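Local coordinates for protein sugar isomerase (Sinorhizobium meliloti, PDB 3QC0) that binds a zinc ion within a xylose isomerase-like TIM barrel and probably acts as a sugar isomerase, at residues A199-D207 against A239-I249; G96-A104 against V137-H145. All coordinates share one frame; numbering follows the deposited sequence.

Interaction 1 (A199-D207 against A239-I249); sequences AILAHHICD and AGFHGAQEVEI
Glu-246 and Ile-205 form the middle of a parallel ladder of three backbone hydrogen bonds: Glu-246 N to His-203 O (2.9 Å), Ile-205 N to Glu-246 O (2.8 Å) and Glu-248 N to Ile-205 O (3.0 Å). His-204 and Glu-248 meet through the zinc ion, which both bind; His-204 ND1 and Glu-248 OE1 lie 3.2 Å apart without a hydrogen bond, ring and carboxylate planes almost perpendicular. Glu-142 and Asp-177 complete the site. The Glu-246 carboxylate instead stacks over one face of the His-204 ring, OE2 3.5 Å from NE2. A water donates to Glu-246 OE1 and accepts from His-204 NE2; together with the zinc ion at ND1, this bridge would fix the rotation of the ring, while Thr-62 and Asn-10 hold the two carboxylate oxygens. Glu-246 thus acts as a second-shell residue that positions His-204 through the water and the stack.

On the other side of the sheet, His-203 and Gln-245 run alongside each other, their ring and amide planes nearly parallel, with Gln-245 CG against His-203 ND1, whose main polar partner is Arg-233. Ile-205 CD1 packs on Val-247 CG2 at 3.8 Å. Farther back, the Phe-241 ring, swung anti to its own amide nitrogen (chi1 -176°), receives Ile-200 CG2 over one face at 3.9 Å from the centroid and Gly-243 N over the opposite one. Replacing Phe-241 with alanine would probably leave Ile-200 CG2 without its aromatic partner and open a gap beside Ala-202.

The contact closes the beta-alpha-beta unit of strand 200-205, helix 229-238 and strand 245-247; Ile-236 of that helix touches His-203 and Phe-241, with strands 172-177 and 7-10 flanking the pair in the barrel.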
loop_
_atom_site.group_PDB
_atom_site.type_symbol
_atom_site.label_atom_id
_atom_site.label_comp_id
_atom_site.label_asym_id
_atom_site.label_seq_id
_atom_site.Cartn_x
_atom_site.Cartn_y
_atom_site.Cartn_z
ATOM N N ALA A 199 5.768 -22.428 -5.678
ATOM C CA ALA A 199 4.465 -21.886 -5.291
ATOM C C ALA A 199 3.858 -20.940 -6.325
ATOM O O ALA A 199 2.748 -20.510 -6.111
ATOM C CB ALA A 199 4.585 -21.139 -3.907
ATOM N N ILE A 200 4.579 -20.567 -7.392
ATOM C CA ILE A 200 4.068 -19.536 -8.328
ATOM C C ILE A 200 3.040 -20.183 -9.248
ATOM O O ILE A 200 3.340 -21.133 -9.984
ATOM C CB ILE A 200 5.161 -18.791 -9.132
ATOM C CG1 ILE A 200 6.239 -18.214 -8.183
ATOM C CG2 ILE A 200 4.483 -17.712 -10.061
ATOM C CD1 ILE A 200 7.443 -17.618 -8.941
ATOM N N LEU A 201 1.809 -19.710 -9.168
ATOM C CA LEU A 201 0.715 -20.236 -9.990
ATOM C C LEU A 201 0.222 -19.300 -11.077
ATOM O O LEU A 201 -0.410 -19.752 -12.023
ATOM C CB LEU A 201 -0.472 -20.607 -9.103
ATOM C CG LEU A 201 -0.285 -21.773 -8.146
ATOM C CD1 LEU A 201 -1.383 -21.954 -7.094
ATOM C CD2 LEU A 201 -0.185 -23.091 -8.982
ATOM N N ALA A 202 0.458 -17.997 -10.939
ATOM C CA ALA A 202 -0.030 -17.046 -11.915
ATOM C C ALA A 202 0.786 -15.785 -11.820
ATOM O O ALA A 202 1.359 -15.493 -10.754
ATOM C CB ALA A 202 -1.528 -16.733 -11.701
ATOM N N HIS A 203 0.781 -15.047 -12.921
ATOM C CA HIS A 203 1.481 -13.762 -13.060
ATOM C C HIS A 203 0.558 -12.817 -13.779
ATOM O O HIS A 203 0.207 -13.064 -14.954
ATOM C CB HIS A 203 2.777 -13.977 -13.844
ATOM C CG HIS A 203 3.554 -12.732 -14.114
ATOM N ND1 HIS A 203 4.543 -12.671 -15.068
ATOM C CD2 HIS A 203 3.512 -11.495 -13.534
ATOM C CE1 HIS A 203 5.086 -11.465 -15.058
ATOM N NE2 HIS A 203 4.448 -10.719 -14.175
ATOM N N HIS A 204 0.099 -11.778 -13.077
ATOM C CA HIS A 204 -0.809 -10.804 -13.650
ATOM C C HIS A 204 -0.047 -9.533 -13.969
ATOM O O HIS A 204 0.764 -9.050 -13.142
ATOM C CB HIS A 204 -1.984 -10.446 -12.730
ATOM C CG HIS A 204 -2.729 -11.618 -12.195
ATOM N ND1 HIS A 204 -3.675 -11.513 -11.200
ATOM C CD2 HIS A 204 -2.676 -12.931 -12.539
ATOM C CE1 HIS A 204 -4.164 -12.727 -10.949
ATOM N NE2 HIS A 204 -3.583 -13.594 -11.760
ATOM N N ILE A 205 -0.356 -8.970 -15.135
ATOM C CA ILE A 205 0.305 -7.771 -15.627
ATOM C C ILE A 205 -0.657 -6.632 -15.948
ATOM O O ILE A 205 -1.824 -6.841 -16.225
ATOM C CB ILE A 205 1.214 -8.059 -16.839
ATOM C CG1 ILE A 205 0.413 -8.697 -17.977
ATOM C CG2 ILE A 205 2.413 -8.919 -16.405
ATOM C CD1 ILE A 205 1.242 -8.761 -19.322
ATOM N N CYS A 206 -0.091 -5.422 -15.863
ATOM C CA CYS A 206 -0.782 -4.128 -15.967
ATOM C C CYS A 206 0.305 -3.130 -15.538
ATOM O O CYS A 206 1.481 -3.478 -15.532
ATOM C CB CYS A 206 -2.034 -4.042 -15.091
ATOM S SG CYS A 206 -1.696 -4.307 -13.355
ATOM N N ASP A 207 -0.085 -1.906 -15.235
ATOM C CA ASP A 207 0.896 -0.935 -14.819
ATOM C C ASP A 207 0.357 -0.001 -13.744
ATOM O O ASP A 207 -0.868 0.120 -13.567
ATOM C CB ASP A 207 1.409 -0.113 -16.029
ATOM C CG ASP A 207 2.922 0.146 -15.981
ATOM O OD1 ASP A 207 3.506 0.196 -14.848
ATOM O OD2 ASP A 207 3.543 0.339 -17.071
ATOM N N ALA A 239 12.829 -17.891 -11.302
ATOM C CA ALA A 239 12.254 -18.627 -10.207
ATOM C C ALA A 239 11.541 -19.900 -10.652
ATOM O O ALA A 239 11.085 -20.667 -9.805
ATOM C CB ALA A 239 11.253 -17.719 -9.426
ATOM N N GLY A 240 11.406 -20.088 -11.965
ATOM C CA GLY A 240 10.871 -21.336 -12.521
ATOM C C GLY A 240 9.437 -21.305 -13.027
ATOM O O GLY A 240 8.870 -22.332 -13.380
ATOM N N PHE A 241 8.811 -20.137 -13.060
ATOM C CA PHE A 241 7.490 -20.004 -13.635
ATOM C C PHE A 241 7.546 -19.414 -15.058
ATOM O O PHE A 241 8.011 -18.284 -15.279
ATOM C CB PHE A 241 6.590 -19.120 -12.748
ATOM C CG PHE A 241 5.186 -19.022 -13.243
ATOM C CD1 PHE A 241 4.289 -20.043 -12.989
ATOM C CD2 PHE A 241 4.765 -17.937 -13.995
ATOM C CE1 PHE A 241 2.972 -19.967 -13.441
ATOM C CE2 PHE A 241 3.430 -17.858 -14.474
ATOM C CZ PHE A 241 2.555 -18.893 -14.189
ATOM N N HIS A 242 7.034 -20.184 -16.017
ATOM C CA HIS A 242 7.051 -19.825 -17.425
ATOM C C HIS A 242 5.649 -19.761 -18.031
ATOM O O HIS A 242 5.498 -19.718 -19.266
ATOM C CB HIS A 242 7.948 -20.824 -18.187
ATOM C CG HIS A 242 9.362 -20.837 -17.682
ATOM N ND1 HIS A 242 10.304 -19.902 -18.066
ATOM C CD2 HIS A 242 9.972 -21.636 -16.774
ATOM C CE1 HIS A 242 11.435 -20.134 -17.420
ATOM N NE2 HIS A 242 11.255 -21.176 -16.623
ATOM N N GLY A 243 4.631 -19.727 -17.169
ATOM C CA GLY A 243 3.241 -19.596 -17.605
ATOM C C GLY A 243 2.920 -18.254 -18.231
ATOM O O GLY A 243 3.735 -17.290 -18.184
ATOM N N ALA A 244 1.714 -18.154 -18.769
ATOM C CA ALA A 244 1.308 -16.982 -19.489
ATOM C C ALA A 244 1.189 -15.792 -18.542
ATOM O O ALA A 244 0.910 -15.940 -17.346
ATOM C CB ALA A 244 -0.016 -17.207 -20.190
ATOM N N GLN A 245 1.400 -14.618 -19.109
ATOM C CA GLN A 245 1.208 -13.382 -18.381
ATOM C C GLN A 245 -0.218 -12.957 -18.640
ATOM O O GLN A 245 -0.626 -12.862 -19.805
ATOM C CB GLN A 245 2.194 -12.318 -18.865
ATOM C CG GLN A 245 3.634 -12.709 -18.627
ATOM C CD GLN A 245 4.613 -11.684 -19.185
ATOM O OE1 GLN A 245 4.543 -10.511 -18.842
ATOM N NE2 GLN A 245 5.517 -12.119 -20.039
ATOM N N GLU A 246 -0.962 -12.708 -17.560
ATOM C CA GLU A 246 -2.384 -12.442 -17.610
ATOM C C GLU A 246 -2.665 -10.948 -17.448
ATOM O O GLU A 246 -2.375 -10.372 -16.373
ATOM C CB GLU A 246 -3.054 -13.256 -16.495
ATOM C CG GLU A 246 -4.556 -13.059 -16.381
ATOM C CD GLU A 246 -5.111 -13.741 -15.170
ATOM O OE1 GLU A 246 -4.839 -14.952 -14.993
ATOM O OE2 GLU A 246 -5.814 -13.075 -14.389
ATOM N N VAL A 247 -3.155 -10.309 -18.497
ATOM C CA VAL A 247 -3.469 -8.893 -18.487
ATOM C C VAL A 247 -4.748 -8.596 -17.742
ATOM O O VAL A 247 -5.834 -8.999 -18.120
ATOM C CB VAL A 247 -3.582 -8.308 -19.875
ATOM C CG1 VAL A 247 -3.969 -6.819 -19.799
ATOM C CG2 VAL A 247 -2.269 -8.588 -20.651
ATOM N N GLU A 248 -4.600 -7.873 -16.643
ATOM C CA GLU A 248 -5.724 -7.556 -15.781
ATOM C C GLU A 248 -5.716 -6.060 -15.518
ATOM O O GLU A 248 -4.948 -5.538 -14.713
ATOM C CB GLU A 248 -5.654 -8.349 -14.467
ATOM C CG GLU A 248 -6.843 -8.108 -13.566
ATOM C CD GLU A 248 -6.751 -8.855 -12.280
ATOM O OE1 GLU A 248 -5.639 -9.078 -11.823
ATOM O OE2 GLU A 248 -7.805 -9.266 -11.758
ATOM N N ILE A 249 -6.551 -5.355 -16.266
ATOM C CA ILE A 249 -6.666 -3.905 -16.219
ATOM C C ILE A 249 -8.090 -3.496 -15.843
ATOM O O ILE A 249 -9.049 -3.884 -16.502
ATOM C CB ILE A 249 -6.295 -3.254 -17.580
ATOM C CG1 ILE A 249 -4.843 -3.579 -17.930
ATOM C CG2 ILE A 249 -6.524 -1.721 -17.525
ATOM C CD1 ILE A 249 -4.389 -3.265 -19.373
HETATM O O HOH W 1 -0.571 -16.437 -15.077
HETATM O O HOH W 2 -4.779 -16.107 -12.526
#

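Interaction 2 (G96-A104 against V137-H145); sequences GADCLVLVA and VPLAIEPLH
Leu-100 and Ala-140 lie at the centre of a parallel pairing in which the two segments alternate as donor and acceptor. Leu-100 N bonds to Pro-138 O (2.9 Å), Ala-140 N to Leu-100 O (2.9 Å), Leu-102 N to Ala-140 O (2.8 Å) and Glu-142 N to Leu-102 O (3.1 Å). The short strand axes are inclined at 35°, in keeping with the twist of a closed barrel. Beyond the last rung, a water donates to both Leu-102 O and Glu-142 O, bridging the two carbonyls.

Side chains alternate between two faces. On one, Leu-100 and Leu-139 lie side by side with their CD2 methyls 4.0 Å apart, and Leu-102 CD1 reaches back to Leu-139 CB. On the other, Cys-99 SG rests against Ala-140 CB at 3.6 Å; its chi1 of 65° turns the sulfur onto that methyl. Further along, Glu-142 is extended, and in one of its two conformers Val-101 CG1 comes within 3.6 Å of Glu-142 OE1. Val-103 CG2 borders the same oxygen, so both valines touch OE1, while OE2 binds the zinc ion. Val-103 CG1 also meets Leu-144 CD2, the two side chains crossing at about a right angle.

The leucine face turns to the surrounding helices: Leu-100 meets Ala-88 and Val-89 of helix 75-94, and Leu-139 packs on Leu-129 and Ala-132 of helix 114-135, which connects the two strands. Strand 60-68 pairs with the other edge of strand 100-103, and strand 172-177 follows 139-141 in the barrel.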
loop_
_atom_site.group_PDB
_atom_site.type_symbol
_atom_site.label_atom_id
_atom_site.label_comp_id
_atom_site.label_asym_id
_atom_site.label_seq_id
_atom_site.Cartn_x
_atom_site.Cartn_y
_atom_site.Cartn_z
ATOM N N GLY A 96 -11.638 -26.173 -16.162
ATOM C CA GLY A 96 -10.240 -26.554 -16.278
ATOM C C GLY A 96 -9.251 -25.459 -15.915
ATOM O O GLY A 96 -8.146 -25.430 -16.436
ATOM N N ALA A 97 -9.665 -24.576 -15.015
ATOM C CA ALA A 97 -8.796 -23.454 -14.624
ATOM C C ALA A 97 -7.464 -23.906 -13.981
ATOM O O ALA A 97 -7.426 -24.830 -13.162
ATOM C CB ALA A 97 -9.527 -22.489 -13.671
ATOM N N ASP A 98 -6.378 -23.226 -14.341
ATOM C CA ASP A 98 -5.073 -23.540 -13.788
ATOM C C ASP A 98 -4.988 -23.230 -12.281
ATOM O O ASP A 98 -4.165 -23.804 -11.571
ATOM C CB ASP A 98 -3.988 -22.754 -14.515
ATOM C CG ASP A 98 -3.747 -23.259 -15.934
ATOM O OD1 ASP A 98 -4.308 -24.312 -16.307
ATOM O OD2 ASP A 98 -2.968 -22.611 -16.669
ATOM N N CYS A 99 -5.808 -22.288 -11.819
ATOM C CA CYS A 99 -5.943 -22.040 -10.399
ATOM C C CYS A 99 -7.234 -21.292 -10.143
ATOM O O CYS A 99 -7.842 -20.718 -11.086
ATOM C CB CYS A 99 -4.751 -21.207 -9.816
ATOM S SG CYS A 99 -4.627 -19.530 -10.453
ATOM N N LEU A 100 -7.638 -21.296 -8.865
ATOM C CA LEU A 100 -8.672 -20.393 -8.356
ATOM C C LEU A 100 -7.952 -19.291 -7.594
ATOM O O LEU A 100 -7.239 -19.585 -6.635
ATOM C CB LEU A 100 -9.596 -21.137 -7.404
ATOM C CG LEU A 100 -10.672 -20.277 -6.735
ATOM C CD1 LEU A 100 -11.627 -19.640 -7.724
ATOM C CD2 LEU A 100 -11.428 -21.031 -5.624
ATOM N N VAL A 101 -8.133 -18.061 -8.046
ATOM C CA VAL A 101 -7.529 -16.917 -7.381
ATOM C C VAL A 101 -8.305 -16.599 -6.099
ATOM O O VAL A 101 -9.523 -16.601 -6.107
ATOM C CB VAL A 101 -7.497 -15.706 -8.335
ATOM C CG1 VAL A 101 -6.991 -14.460 -7.613
ATOM C CG2 VAL A 101 -6.607 -16.013 -9.563
ATOM N N LEU A 102 -7.590 -16.336 -4.999
ATOM C CA LEU A 102 -8.209 -16.038 -3.732
ATOM C C LEU A 102 -7.871 -14.601 -3.318
ATOM O O LEU A 102 -6.690 -14.257 -3.131
ATOM C CB LEU A 102 -7.779 -16.984 -2.599
ATOM C CG LEU A 102 -8.003 -18.492 -2.841
ATOM C CD1 LEU A 102 -7.460 -19.247 -1.600
ATOM C CD2 LEU A 102 -9.473 -18.803 -3.102
ATOM N N VAL A 103 -8.910 -13.797 -3.192
ATOM C CA VAL A 103 -8.846 -12.426 -2.680
ATOM C C VAL A 103 -9.351 -12.492 -1.253
ATOM O O VAL A 103 -10.507 -12.812 -1.022
ATOM C CB VAL A 103 -9.691 -11.495 -3.553
ATOM C CG1 VAL A 103 -9.745 -10.089 -2.942
ATOM C CG2 VAL A 103 -9.124 -11.391 -4.964
ATOM N N ALA A 104 -8.456 -12.276 -0.274
ATOM C CA ALA A 104 -8.617 -12.812 1.090
ATOM C C ALA A 104 -9.850 -12.352 1.854
ATOM O O ALA A 104 -10.319 -13.057 2.742
ATOM C CB ALA A 104 -7.359 -12.508 1.962
ATOM N N VAL A 137 -7.842 -28.510 -8.184
ATOM C CA VAL A 137 -7.823 -27.058 -8.420
ATOM C C VAL A 137 -6.798 -26.404 -7.454
ATOM O O VAL A 137 -7.059 -26.287 -6.250
ATOM C CB VAL A 137 -9.200 -26.423 -8.236
ATOM C CG1 VAL A 137 -9.129 -24.864 -8.407
ATOM C CG2 VAL A 137 -10.241 -27.015 -9.204
ATOM N N PRO A 138 -5.639 -25.979 -7.989
ATOM C CA PRO A 138 -4.689 -25.215 -7.138
ATOM C C PRO A 138 -5.326 -23.939 -6.636
ATOM O O PRO A 138 -6.050 -23.292 -7.391
ATOM C CB PRO A 138 -3.538 -24.906 -8.091
ATOM C CG PRO A 138 -3.631 -26.075 -9.122
ATOM C CD PRO A 138 -5.101 -26.186 -9.351
ATOM N N LEU A 139 -5.081 -23.624 -5.367
ATOM C CA LEU A 139 -5.562 -22.362 -4.798
ATOM C C LEU A 139 -4.427 -21.363 -4.878
ATOM O O LEU A 139 -3.349 -21.624 -4.362
ATOM C CB LEU A 139 -5.994 -22.551 -3.343
ATOM C CG LEU A 139 -7.181 -23.517 -3.133
ATOM C CD1 LEU A 139 -7.553 -23.626 -1.630
ATOM C CD2 LEU A 139 -8.417 -23.143 -4.007
ATOM N N ALA A 140 -4.681 -20.202 -5.466
ATOM C CA ALA A 140 -3.668 -19.160 -5.619
ATOM C C ALA A 140 -4.018 -17.987 -4.735
ATOM O O ALA A 140 -4.907 -17.199 -5.069
ATOM C CB ALA A 140 -3.565 -18.704 -7.101
ATOM N N ILE A 141 -3.320 -17.863 -3.610
ATOM C CA ILE A 141 -3.447 -16.672 -2.763
ATOM C C ILE A 141 -2.848 -15.506 -3.523
ATOM O O ILE A 141 -1.660 -15.532 -3.906
ATOM C CB ILE A 141 -2.695 -16.852 -1.428
ATOM C CG1 ILE A 141 -3.179 -18.075 -0.638
ATOM C CG2 ILE A 141 -2.783 -15.551 -0.576
ATOM C CD1 ILE A 141 -2.343 -18.385 0.620
ATOM N N GLU A 142 -3.660 -14.480 -3.713
ATOM C CA GLU A 142 -3.207 -13.256 -4.400
ATOM C C GLU A 142 -2.957 -12.190 -3.327
ATOM O O GLU A 142 -3.895 -11.642 -2.776
ATOM C CB GLU A 142 -4.243 -12.769 -5.409
ATOM C CG GLU A 142 -3.674 -11.705 -6.343
ATOM C CD GLU A 142 -4.693 -11.091 -7.264
ATOM O OE1 GLU A 142 -5.877 -11.142 -6.927
ATOM O OE2 GLU A 142 -4.269 -10.567 -8.309
ATOM N N PRO A 143 -1.684 -11.952 -2.968
ATOM C CA PRO A 143 -1.494 -10.760 -2.096
ATOM C C PRO A 143 -1.998 -9.531 -2.847
ATOM O O PRO A 143 -1.723 -9.384 -4.047
ATOM C CB PRO A 143 0.020 -10.727 -1.853
ATOM C CG PRO A 143 0.614 -11.505 -2.994
ATOM C CD PRO A 143 -0.414 -12.580 -3.333
ATOM N N LEU A 144 -2.712 -8.669 -2.134
ATOM C CA LEU A 144 -3.329 -7.488 -2.703
ATOM C C LEU A 144 -2.601 -6.259 -2.178
ATOM O O LEU A 144 -2.031 -6.257 -1.089
ATOM C CB LEU A 144 -4.819 -7.377 -2.379
ATOM C CG LEU A 144 -5.759 -7.609 -3.578
ATOM C CD1 LEU A 144 -5.693 -9.054 -4.122
ATOM C CD2 LEU A 144 -7.169 -7.149 -3.208
ATOM N N HIS A 145 -2.646 -5.199 -2.987
ATOM C CA HIS A 145 -2.014 -3.968 -2.616
ATOM C C HIS A 145 -2.451 -3.600 -1.199
ATOM O O HIS A 145 -3.627 -3.690 -0.870
ATOM C CB HIS A 145 -2.416 -2.840 -3.549
ATOM C CG HIS A 145 -1.489 -1.687 -3.491
ATOM N ND1 HIS A 145 -1.506 -0.772 -2.451
ATOM C CD2 HIS A 145 -0.517 -1.290 -4.351
ATOM C CE1 HIS A 145 -0.576 0.156 -2.696
ATOM N NE2 HIS A 145 0.074 -0.167 -3.806
HETATM O O HOH W 3 -5.746 -12.481 -1.115
#

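How the interactions relate
From the N terminus, interaction 2 comes first: segment 96-104 leads through helix 114-135 and returns at 137-145, closing one beta-alpha-beta loop. The chain then passes through strand 172-177 before interaction 1 opens at 199-207 and closes, after helix 229-238, at 239-249. The two loops are in series, neither nested nor crossed. Interaction 2 joins the fourth and fifth barrel strands, interaction 1 the seventh and eighth. Their centres lie 12 Å apart, and they converge on the zinc ion, where Glu-142 joins His-204 and Glu-248. Elsewhere, Leu-201 CD1 packs against Leu-139 O and Pro-138 CB, linking the two pairs within the barrel.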